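Local coordinates for complement factor H (PDB 2YBY), which regulates complement in innate immunity, probably by restraining its activation on host surfaces, at residues A[10-15]-A[36-41]; A[27-32]-A[54-59]; A[64-69]-A[85-90]. The protein carries 1 engineered substitution. One frame throughout, in Å; residues are numbered along the deposited sequence.

Contact 1. Residues A[10-15]-A[36-41]; sequences FKYGRL and KCDNGF
Tyr-12 and Phe-41 form an offset stack with ring planes only 7° apart and centroids separated by 4.1 Å. The outer end of Phe-41 lies over the inner half of the tyrosine ring, Phe-41 CE2 approaching Tyr-12 CD2 to 3.5 Å. This slide also brings Tyr-12 CB over the phenylalanine face in a CH-pi contact, 3.8 Å from CB to the Phe-41 centroid. Lys-11 CB packs on the opposite face of Tyr-12.

The backbone ladder is antiparallel. Arg-14 and Lys-36 exchange N-to-O bonds in both directions, and Asp-38 N extends the series to Tyr-12 O at 2.8 Å. Between them Gly-13 and Cys-37 make a non-hydrogen-bonded pair. This joins an outer strand to the middle strand, 32-37, of a three-stranded sheet of the sushi module, beside its Cys-37 to Cys-65 disulfide.

A salt bridge with two waters completes the contact. Arg-14 CG sits between the backbone N and the carbonyl carbon (chi1 54°), and further bends at chi2 and chi3 bring the guanidinium to Asp-38. Arg-14 NH2 meets the syn lone pair of Asp-38 OD1 at 2.7 Å, short but bent (142° at H) and tilted from the guanidinium plane. Water 1 links Arg-14 NH2 to Asp-38 OD2, water 2 Arg-14 NE to Asp-38 OD1.

Contact 2. Residues A[27-32]-A[54-59]; sequences VSIGNK and CTAQGW
Cys-54 turns its sulfur into the bend at Ser-28 and Ile-29: with SG anti to the backbone N (chi1 172°), Cys-54 SG lies 3.4 Å from Ser-28 O and close to Ile-29 CA. The same sulfur is bonded to Cys-5, so the loop packs directly on a disulfide.

Ile-29 lies against the backbone of Thr-55 and Ala-56. Ile-29 CG1 rests 3.6 Å from Thr-55 O, and chi2, at 159°, carries CD1 on to Ala-56, with Ile-29 CD1 and Ala-56 CA 3.7 Å apart. The CG2 branch stays near Cys-54 O. Val-27 makes a separate apolar contact: Val-27 CG2 approaches Trp-59 CH2 at 4.0 Å, with Trp-59 CZ2 scarcely farther, and the two side chains cross at about a right angle.

Two nearly straight backbone bonds fix this arrangement: Gly-30 N to Cys-54 O at 2.9 Å and Cys-54 N to Asn-31 O at 3.0 Å. On one side they grip a type II turn, Ser-28 to Asn-31. On the other, the type I turn from Thr-55 to Gly-58 is braced by Thr-55 OG1, which donates to an in-plane lone pair of Gly-58 O at 2.8 Å and accepts from Gln-57 N, an ST turn. Gly-58 O also takes Thr-55 N.

Trp-59, the tryptophan characteristic of sushi modules, bonds through NE1 to Glu-6 O and packs on Tyr-33 and Leu-52. The contact thus ties the loop between helix 18-21 and strand 32-37 to the end of strand 50-55.

Contact 3. Residues A[64-69]-A[85-90]; sequences PCVRKC and VYVQGQ
Cys-69 and Tyr-86 form a hydrogen-bonded antiparallel pair, with Cys-69 N to Tyr-86 O and Tyr-86 N to Cys-69 O both at 2.8 Å. Farther along, Gln-88 bonds to Arg-67 twice, with unequal geometry. Gln-88 N donates to Arg-67 O in a distinctly bent bond, 134° at H. Gln-88 OE1 accepts from Arg-67 N at 2.9 Å, with the donor in the plane of the side-chain amide and a much straighter angle of 163°. The extended glutamine chain, whose CG is anti to the backbone N (chi1 -161°), thus supplies an acceptor where a pairing strand would offer a backbone carbonyl. Gln-88 OE1 also lies 3.4 Å from Arg-67 CB.

A CA-H...O contact from Val-87 CA to Arg-67 O, 3.4 Å, supplements the pairing at the non-hydrogen-bonded position of Lys-68 and Val-87. The type II turn from Val-87 to Gln-90 is closed by Gln-90 N to Val-87 O, and Gln-90 OE1 adds a bond from Val-87 N at 2.9 Å, the donor lying above the amide plane.

The apolar contacts across the segments are between Val-66 and Val-87, where Val-66 CG2 meets Val-87 CB at 3.9 Å, and between the stems of Lys-68 and Val-85, where Lys-68 CG meets Val-85 CG1 at the same distance. The guanidinium group of Arg-67 leads elsewhere, with NE bonded to Glu-113 O, NH1 to Gly-40 O, and a cation-pi contact to Phe-41.

Residues 66-68 join the last cysteine of one sushi module, Cys-65, to the first of the next, Cys-69. This linker is joined to 85-90 by directional bonds, one of them from a side-chain amide, which probably helps set the local course of 66-69.

In the fold
From the N terminus, contact 1 opens at 10-15 and returns at 36-41, closing a loop that contains helix 18-21. Contact 2 starts within that loop, at 27-32, and closes beyond it at 54-59, so the two cross. Both reach the sheet of strands 13-15, 32-37 and 50-55, at places with centres about 20 Å apart. Contact 3 follows in series, closing the loop from 64-69 to 85-90. Its strands belong to a second sheet, 41-42, 66-71 and 84-87, which spans both modules and takes its first strand from the end of contact 1. Besides the disulfide, a probable hydrogen bond from Lys-68 N to Gly-40 O links contacts 1 and 3, whereas contacts 2 and 3 do not touch.

Contact 1. Residues A[10-15]-A[36-41]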
loop_
_atom_site.group_PDB
_atom_site.type_symbol
_atom_site.label_atom_id
_atom_site.label_comp_id
_atom_site.label_asym_id
_atom_site.label_seq_id
_atom_site.Cartn_x
_atom_site.Cartn_y
_atom_site.Cartn_z
ATOM N N PHE A 10 3.055 -7.319 12.376
ATOM C CA PHE A 10 2.652 -5.954 12.036
ATOM C C PHE A 10 1.178 -5.922 11.636
ATOM O O PHE A 10 0.600 -6.986 11.464
ATOM C CB PHE A 10 3.531 -5.429 10.886
ATOM C CG PHE A 10 3.717 -6.366 9.713
ATOM C CD1 PHE A 10 4.718 -7.340 9.725
ATOM C CD2 PHE A 10 2.847 -6.342 8.643
ATOM C CE1 PHE A 10 4.898 -8.188 8.631
ATOM C CE2 PHE A 10 2.995 -7.228 7.576
ATOM C CZ PHE A 10 4.015 -8.153 7.581
ATOM N N LYS A 11 0.558 -4.735 11.555
ATOM C CA LYS A 11 -0.854 -4.650 11.207
ATOM C C LYS A 11 -1.115 -4.817 9.738
ATOM O O LYS A 11 -0.290 -4.461 8.891
ATOM C CB LYS A 11 -1.474 -3.305 11.646
ATOM C CG LYS A 11 -1.539 -3.113 13.149
ATOM C CD LYS A 11 -2.532 -2.010 13.537
ATOM C CE LYS A 11 -3.920 -2.526 13.812
ATOM N NZ LYS A 11 -4.821 -1.425 14.242
ATOM N N TYR A 12 -2.296 -5.314 9.437
ATOM C CA TYR A 12 -2.846 -5.442 8.122
ATOM C C TYR A 12 -2.094 -6.325 7.133
ATOM O O TYR A 12 -2.246 -6.170 5.924
ATOM C CB TYR A 12 -3.077 -4.060 7.522
ATOM C CG TYR A 12 -3.750 -3.092 8.465
ATOM C CD1 TYR A 12 -4.985 -3.384 9.031
ATOM C CD2 TYR A 12 -3.161 -1.876 8.778
ATOM C CE1 TYR A 12 -5.633 -2.468 9.860
ATOM C CE2 TYR A 12 -3.793 -0.958 9.613
ATOM C CZ TYR A 12 -5.013 -1.275 10.183
ATOM O OH TYR A 12 -5.661 -0.379 11.009
ATOM N N GLY A 13 -1.362 -7.280 7.644
ATOM C CA GLY A 13 -0.688 -8.247 6.808
ATOM C C GLY A 13 0.200 -9.172 7.606
ATOM O O GLY A 13 0.307 -9.073 8.841
ATOM N N ARG A 14 0.873 -10.045 6.848
ATOM C CA ARG A 14 1.745 -11.050 7.464
ATOM C C ARG A 14 2.729 -11.646 6.503
ATOM O O ARG A 14 2.501 -11.674 5.313
ATOM C CB ARG A 14 0.895 -12.211 8.033
ATOM C CG ARG A 14 -0.022 -12.763 6.948
ATOM C CD ARG A 14 -1.391 -13.140 7.425
ATOM N NE ARG A 14 -2.317 -12.003 7.518
ATOM C CZ ARG A 14 -2.599 -11.296 8.619
ATOM N NH1 ARG A 14 -1.999 -11.572 9.775
ATOM N NH2 ARG A 14 -3.475 -10.300 8.566
ATOM N N LEU A 15 3.801 -12.200 7.032
ATOM C CA LEU A 15 4.705 -12.999 6.225
ATOM C C LEU A 15 3.958 -14.202 5.648
ATOM O O LEU A 15 3.059 -14.788 6.294
ATOM C CB LEU A 15 5.832 -13.600 7.100
ATOM C CG LEU A 15 6.837 -12.669 7.756
ATOM C CD1 LEU A 15 8.099 -13.424 8.174
ATOM C CD2 LEU A 15 7.184 -11.529 6.904
ATOM N N LYS A 36 2.433 -10.424 2.485
ATOM C CA LYS A 36 1.250 -9.937 1.784
ATOM C C LYS A 36 0.427 -9.120 2.765
ATOM O O LYS A 36 0.675 -9.156 3.981
ATOM C CB LYS A 36 0.434 -11.114 1.214
ATOM C CG LYS A 36 -0.075 -12.054 2.285
ATOM C CD LYS A 36 -0.922 -13.203 1.736
ATOM C CE LYS A 36 -1.366 -14.135 2.846
ATOM N NZ LYS A 36 -2.404 -15.096 2.386
ATOM N N CYS A 37 -0.503 -8.362 2.242
ATOM C CA CYS A 37 -1.362 -7.517 3.046
ATOM C C CYS A 37 -2.807 -7.956 2.937
ATOM O O CYS A 37 -3.235 -8.504 1.933
ATOM C CB CYS A 37 -1.202 -6.056 2.647
ATOM S SG CYS A 37 0.492 -5.445 2.777
ATOM N N ASP A 38 -3.595 -7.559 3.942
ATOM C CA ASP A 38 -5.028 -7.807 3.966
ATOM C C ASP A 38 -5.728 -7.098 2.787
ATOM O O ASP A 38 -5.261 -6.065 2.318
ATOM C CB ASP A 38 -5.642 -7.221 5.250
ATOM C CG ASP A 38 -5.122 -7.767 6.567
ATOM O OD1 ASP A 38 -4.271 -8.670 6.542
ATOM O OD2 ASP A 38 -5.535 -7.254 7.613
ATOM N N ASN A 39 -6.900 -7.584 2.397
ATOM C CA ASN A 39 -7.707 -6.906 1.392
ATOM C C ASN A 39 -7.916 -5.460 1.798
ATOM O O ASN A 39 -8.268 -5.178 2.951
ATOM C CB ASN A 39 -9.083 -7.577 1.283
ATOM C CG ASN A 39 -8.998 -9.005 0.793
ATOM O OD1 ASN A 39 -8.036 -9.391 0.099
ATOM N ND2 ASN A 39 -9.953 -9.850 1.201
ATOM N N GLY A 40 -7.703 -4.560 0.861
ATOM C CA GLY A 40 -7.803 -3.130 1.125
ATOM C C GLY A 40 -6.484 -2.465 1.461
ATOM O O GLY A 40 -6.438 -1.249 1.683
ATOM N N PHE A 41 -5.408 -3.268 1.591
ATOM C CA PHE A 41 -4.081 -2.814 1.976
ATOM C C PHE A 41 -3.032 -3.321 1.022
ATOM O O PHE A 41 -3.273 -4.224 0.199
ATOM C CB PHE A 41 -3.724 -3.290 3.392
ATOM C CG PHE A 41 -4.630 -2.673 4.426
ATOM C CD1 PHE A 41 -5.840 -3.268 4.756
ATOM C CD2 PHE A 41 -4.292 -1.487 5.046
ATOM C CE1 PHE A 41 -6.708 -2.659 5.652
ATOM C CE2 PHE A 41 -5.132 -0.917 6.002
ATOM C CZ PHE A 41 -6.334 -1.508 6.292
HETATM O O HOH W 1 -5.384 -8.161 10.030
HETATM O O HOH W 2 -2.957 -10.664 5.012
#

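Contact 2. Residues A[27-32]-A[54-59]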
loop_
_atom_site.group_PDB
_atom_site.type_symbol
_atom_site.label_atom_id
_atom_site.label_comp_id
_atom_site.label_asym_id
_atom_site.label_seq_id
_atom_site.Cartn_x
_atom_site.Cartn_y
_atom_site.Cartn_z
ATOM N N VAL A 27 16.800 -13.481 13.192
ATOM C CA VAL A 27 17.577 -13.680 11.975
ATOM C C VAL A 27 18.567 -12.532 11.774
ATOM O O VAL A 27 18.417 -11.460 12.401
ATOM C CB VAL A 27 16.659 -13.834 10.720
ATOM C CG1 VAL A 27 15.765 -15.059 10.837
ATOM C CG2 VAL A 27 15.832 -12.578 10.486
ATOM N N SER A 28 19.537 -12.732 10.871
ATOM C CA SER A 28 20.592 -11.753 10.578
ATOM C C SER A 28 20.224 -10.672 9.602
ATOM O O SER A 28 19.318 -10.857 8.777
ATOM C CB SER A 28 21.844 -12.466 10.081
ATOM O OG SER A 28 22.264 -13.433 11.031
ATOM N N ILE A 29 20.991 -9.572 9.625
ATOM C CA ILE A 29 20.836 -8.440 8.713
ATOM C C ILE A 29 21.107 -8.952 7.306
ATOM O O ILE A 29 22.024 -9.750 7.095
ATOM C CB ILE A 29 21.741 -7.242 9.108
ATOM C CG1 ILE A 29 21.167 -6.523 10.352
ATOM C CG2 ILE A 29 21.907 -6.223 7.929
ATOM C CD1 ILE A 29 22.241 -5.664 11.148
ATOM N N GLY A 30 20.276 -8.535 6.356
ATOM C CA GLY A 30 20.375 -8.989 4.978
ATOM C C GLY A 30 19.299 -9.993 4.614
ATOM O O GLY A 30 18.959 -10.111 3.436
ATOM N N ASN A 31 18.738 -10.734 5.591
ATOM C CA ASN A 31 17.686 -11.711 5.293
ATOM C C ASN A 31 16.423 -10.950 4.893
ATOM O O ASN A 31 16.169 -9.858 5.383
ATOM C CB ASN A 31 17.366 -12.587 6.487
ATOM C CG ASN A 31 18.352 -13.706 6.683
ATOM O OD1 ASN A 31 19.486 -13.493 7.121
ATOM N ND2 ASN A 31 17.952 -14.919 6.341
ATOM N N LYS A 32 15.615 -11.547 4.046
ATOM C CA LYS A 32 14.356 -10.928 3.636
ATOM C C LYS A 32 13.304 -11.979 3.534
ATOM O O LYS A 32 13.613 -13.153 3.318
ATOM C CB LYS A 32 14.505 -10.147 2.336
ATOM C CG LYS A 32 14.835 -11.008 1.130
ATOM C CD LYS A 32 15.074 -10.151 -0.113
ATOM C CE LYS A 32 15.180 -10.948 -1.385
ATOM N NZ LYS A 32 16.340 -11.896 -1.421
ATOM N N CYS A 54 15.441 -7.404 6.880
ATOM C CA CYS A 54 16.099 -7.193 8.169
ATOM C C CYS A 54 17.305 -6.255 7.938
ATOM O O CYS A 54 18.243 -6.638 7.242
ATOM C CB CYS A 54 16.546 -8.508 8.773
ATOM S SG CYS A 54 17.577 -8.281 10.246
ATOM N N THR A 55 17.249 -5.022 8.448
ATOM C CA THR A 55 18.314 -4.037 8.238
ATOM C C THR A 55 18.976 -3.687 9.569
ATOM O O THR A 55 18.495 -4.083 10.629
ATOM C CB THR A 55 17.764 -2.758 7.574
ATOM O OG1 THR A 55 17.189 -1.904 8.550
ATOM C CG2 THR A 55 16.823 -3.033 6.429
ATOM N N ALA A 56 19.993 -2.815 9.517
ATOM C CA ALA A 56 20.658 -2.318 10.737
ATOM C C ALA A 56 19.724 -1.423 11.579
ATOM O O ALA A 56 20.021 -1.151 12.744
ATOM C CB ALA A 56 21.912 -1.556 10.358
ATOM N N GLN A 57 18.573 -0.982 10.997
ATOM C CA GLN A 57 17.558 -0.205 11.702
ATOM C C GLN A 57 16.336 -1.095 12.059
ATOM O O GLN A 57 15.316 -0.590 12.528
ATOM C CB GLN A 57 17.158 1.007 10.833
ATOM C CG GLN A 57 18.188 2.153 10.918
ATOM C CD GLN A 57 18.238 3.054 9.705
ATOM O OE1 GLN A 57 17.312 3.110 8.884
ATOM N NE2 GLN A 57 19.324 3.812 9.578
ATOM N N GLY A 58 16.496 -2.412 11.938
ATOM C CA GLY A 58 15.432 -3.371 12.195
ATOM C C GLY A 58 14.661 -3.633 10.918
ATOM O O GLY A 58 15.151 -3.364 9.825
ATOM N N TRP A 59 13.459 -4.176 11.045
ATOM C CA TRP A 59 12.643 -4.477 9.867
ATOM C C TRP A 59 12.250 -3.245 9.123
ATOM O O TRP A 59 11.915 -2.214 9.744
ATOM C CB TRP A 59 11.370 -5.201 10.299
ATOM C CG TRP A 59 11.628 -6.560 10.841
ATOM C CD1 TRP A 59 11.454 -6.985 12.122
ATOM C CD2 TRP A 59 12.058 -7.710 10.090
ATOM N NE1 TRP A 59 11.778 -8.314 12.229
ATOM C CE2 TRP A 59 12.145 -8.785 10.991
ATOM C CE3 TRP A 59 12.403 -7.926 8.741
ATOM C CZ2 TRP A 59 12.598 -10.037 10.610
ATOM C CZ3 TRP A 59 12.824 -9.188 8.359
ATOM C CH2 TRP A 59 12.871 -10.235 9.272
#

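Contact 3. Residues A[64-69]-A[85-90]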
loop_
_atom_site.group_PDB
_atom_site.type_symbol
_atom_site.label_atom_id
_atom_site.label_comp_id
_atom_site.label_asym_id
_atom_site.label_seq_id
_atom_site.Cartn_x
_atom_site.Cartn_y
_atom_site.Cartn_z
ATOM N N PRO A 64 4.623 -2.093 7.102
ATOM C CA PRO A 64 4.715 -2.858 5.856
ATOM C C PRO A 64 3.487 -2.814 4.967
ATOM O O PRO A 64 3.605 -3.037 3.759
ATOM C CB PRO A 64 4.987 -4.273 6.367
ATOM C CG PRO A 64 5.684 -4.068 7.669
ATOM C CD PRO A 64 4.917 -2.949 8.265
ATOM N N CYS A 65 2.318 -2.667 5.597
ATOM C CA CYS A 65 1.049 -2.652 4.901
ATOM C C CYS A 65 0.356 -1.337 5.188
ATOM O O CYS A 65 0.154 -0.966 6.358
ATOM C CB CYS A 65 0.198 -3.825 5.330
ATOM S SG CYS A 65 0.865 -5.421 4.810
ATOM N N VAL A 66 0.019 -0.639 4.110
ATOM C CA VAL A 66 -0.648 0.669 4.140
ATOM C C VAL A 66 -1.938 0.607 3.315
ATOM O O VAL A 66 -2.158 -0.334 2.543
ATOM C CB VAL A 66 0.293 1.796 3.623
ATOM C CG1 VAL A 66 1.536 1.931 4.506
ATOM C CG2 VAL A 66 0.705 1.572 2.178
ATOM N N ARG A 67 -2.807 1.616 3.465
ATOM C CA ARG A 67 -4.028 1.638 2.668
ATOM C C ARG A 67 -3.743 1.590 1.148
ATOM O O ARG A 67 -2.821 2.246 0.660
ATOM C CB ARG A 67 -4.888 2.880 2.995
ATOM C CG ARG A 67 -6.221 2.969 2.255
ATOM C CD ARG A 67 -7.166 1.844 2.506
ATOM N NE ARG A 67 -7.701 1.822 3.866
ATOM C CZ ARG A 67 -8.391 0.808 4.395
ATOM N NH1 ARG A 67 -8.595 -0.307 3.696
ATOM N NH2 ARG A 67 -8.861 0.890 5.636
ATOM N N LYS A 68 -4.536 0.786 0.432
ATOM C CA LYS A 68 -4.499 0.646 -1.007
ATOM C C LYS A 68 -5.732 1.350 -1.564
ATOM O O LYS A 68 -6.843 1.156 -1.055
ATOM C CB LYS A 68 -4.561 -0.839 -1.390
ATOM C CG LYS A 68 -4.531 -1.135 -2.853
ATOM C CD LYS A 68 -4.540 -2.637 -3.150
ATOM C CE LYS A 68 -5.921 -3.213 -3.061
ATOM N NZ LYS A 68 -5.952 -4.642 -3.471
ATOM N N CYS A 69 -5.526 2.189 -2.590
ATOM C CA CYS A 69 -6.607 2.848 -3.302
ATOM C C CYS A 69 -6.453 2.504 -4.761
ATOM O O CYS A 69 -5.427 2.829 -5.356
ATOM C CB CYS A 69 -6.562 4.357 -3.115
ATOM S SG CYS A 69 -6.539 4.905 -1.403
ATOM N N VAL A 85 -3.083 0.543 -9.126
ATOM C CA VAL A 85 -2.945 0.597 -7.697
ATOM C C VAL A 85 -2.205 1.843 -7.234
ATOM O O VAL A 85 -1.086 2.126 -7.690
ATOM C CB VAL A 85 -2.241 -0.669 -7.148
ATOM C CG1 VAL A 85 -1.872 -0.506 -5.685
ATOM C CG2 VAL A 85 -3.132 -1.897 -7.338
ATOM N N TYR A 86 -2.793 2.533 -6.253
ATOM C CA TYR A 86 -2.131 3.586 -5.518
ATOM C C TYR A 86 -2.094 3.205 -4.063
ATOM O O TYR A 86 -2.909 2.379 -3.627
ATOM C CB TYR A 86 -2.804 4.934 -5.719
ATOM C CG TYR A 86 -2.606 5.445 -7.117
ATOM C CD1 TYR A 86 -3.421 5.017 -8.156
ATOM C CD2 TYR A 86 -1.654 6.417 -7.394
ATOM C CE1 TYR A 86 -3.252 5.497 -9.453
ATOM C CE2 TYR A 86 -1.481 6.909 -8.680
ATOM C CZ TYR A 86 -2.296 6.463 -9.707
ATOM O OH TYR A 86 -2.145 6.962 -10.991
ATOM N N VAL A 87 -1.151 3.776 -3.313
ATOM C CA VAL A 87 -0.996 3.525 -1.891
ATOM C C VAL A 87 -1.061 4.801 -1.116
ATOM O O VAL A 87 -0.946 5.896 -1.670
ATOM C CB VAL A 87 0.276 2.710 -1.554
ATOM C CG1 VAL A 87 0.376 1.454 -2.425
ATOM C CG2 VAL A 87 1.532 3.568 -1.677
ATOM N N GLN A 88 -1.262 4.659 0.180
ATOM C CA GLN A 88 -1.423 5.747 1.116
ATOM C C GLN A 88 -0.364 6.838 0.940
ATOM O O GLN A 88 0.845 6.555 0.921
ATOM C CB GLN A 88 -1.396 5.186 2.527
ATOM C CG GLN A 88 -1.995 6.096 3.558
ATOM C CD GLN A 88 -2.240 5.362 4.855
ATOM O OE1 GLN A 88 -2.328 4.114 4.919
ATOM N NE2 GLN A 88 -2.401 6.118 5.914
ATOM N N GLY A 89 -0.833 8.057 0.724
ATOM C CA GLY A 89 0.052 9.204 0.526
ATOM C C GLY A 89 0.197 9.632 -0.925
ATOM O O GLY A 89 0.670 10.748 -1.181
ATOM N N GLN A 90 -0.162 8.739 -1.884
ATOM C CA GLN A 90 -0.075 9.061 -3.308
ATOM C C GLN A 90 -1.322 9.820 -3.764
ATOM O O GLN A 90 -2.379 9.742 -3.146
ATOM C CB GLN A 90 0.108 7.801 -4.171
ATOM C CG GLN A 90 1.446 7.098 -3.905
ATOM C CD GLN A 90 1.630 5.813 -4.642
ATOM O OE1 GLN A 90 0.687 5.151 -5.032
ATOM N NE2 GLN A 90 2.865 5.400 -4.821
#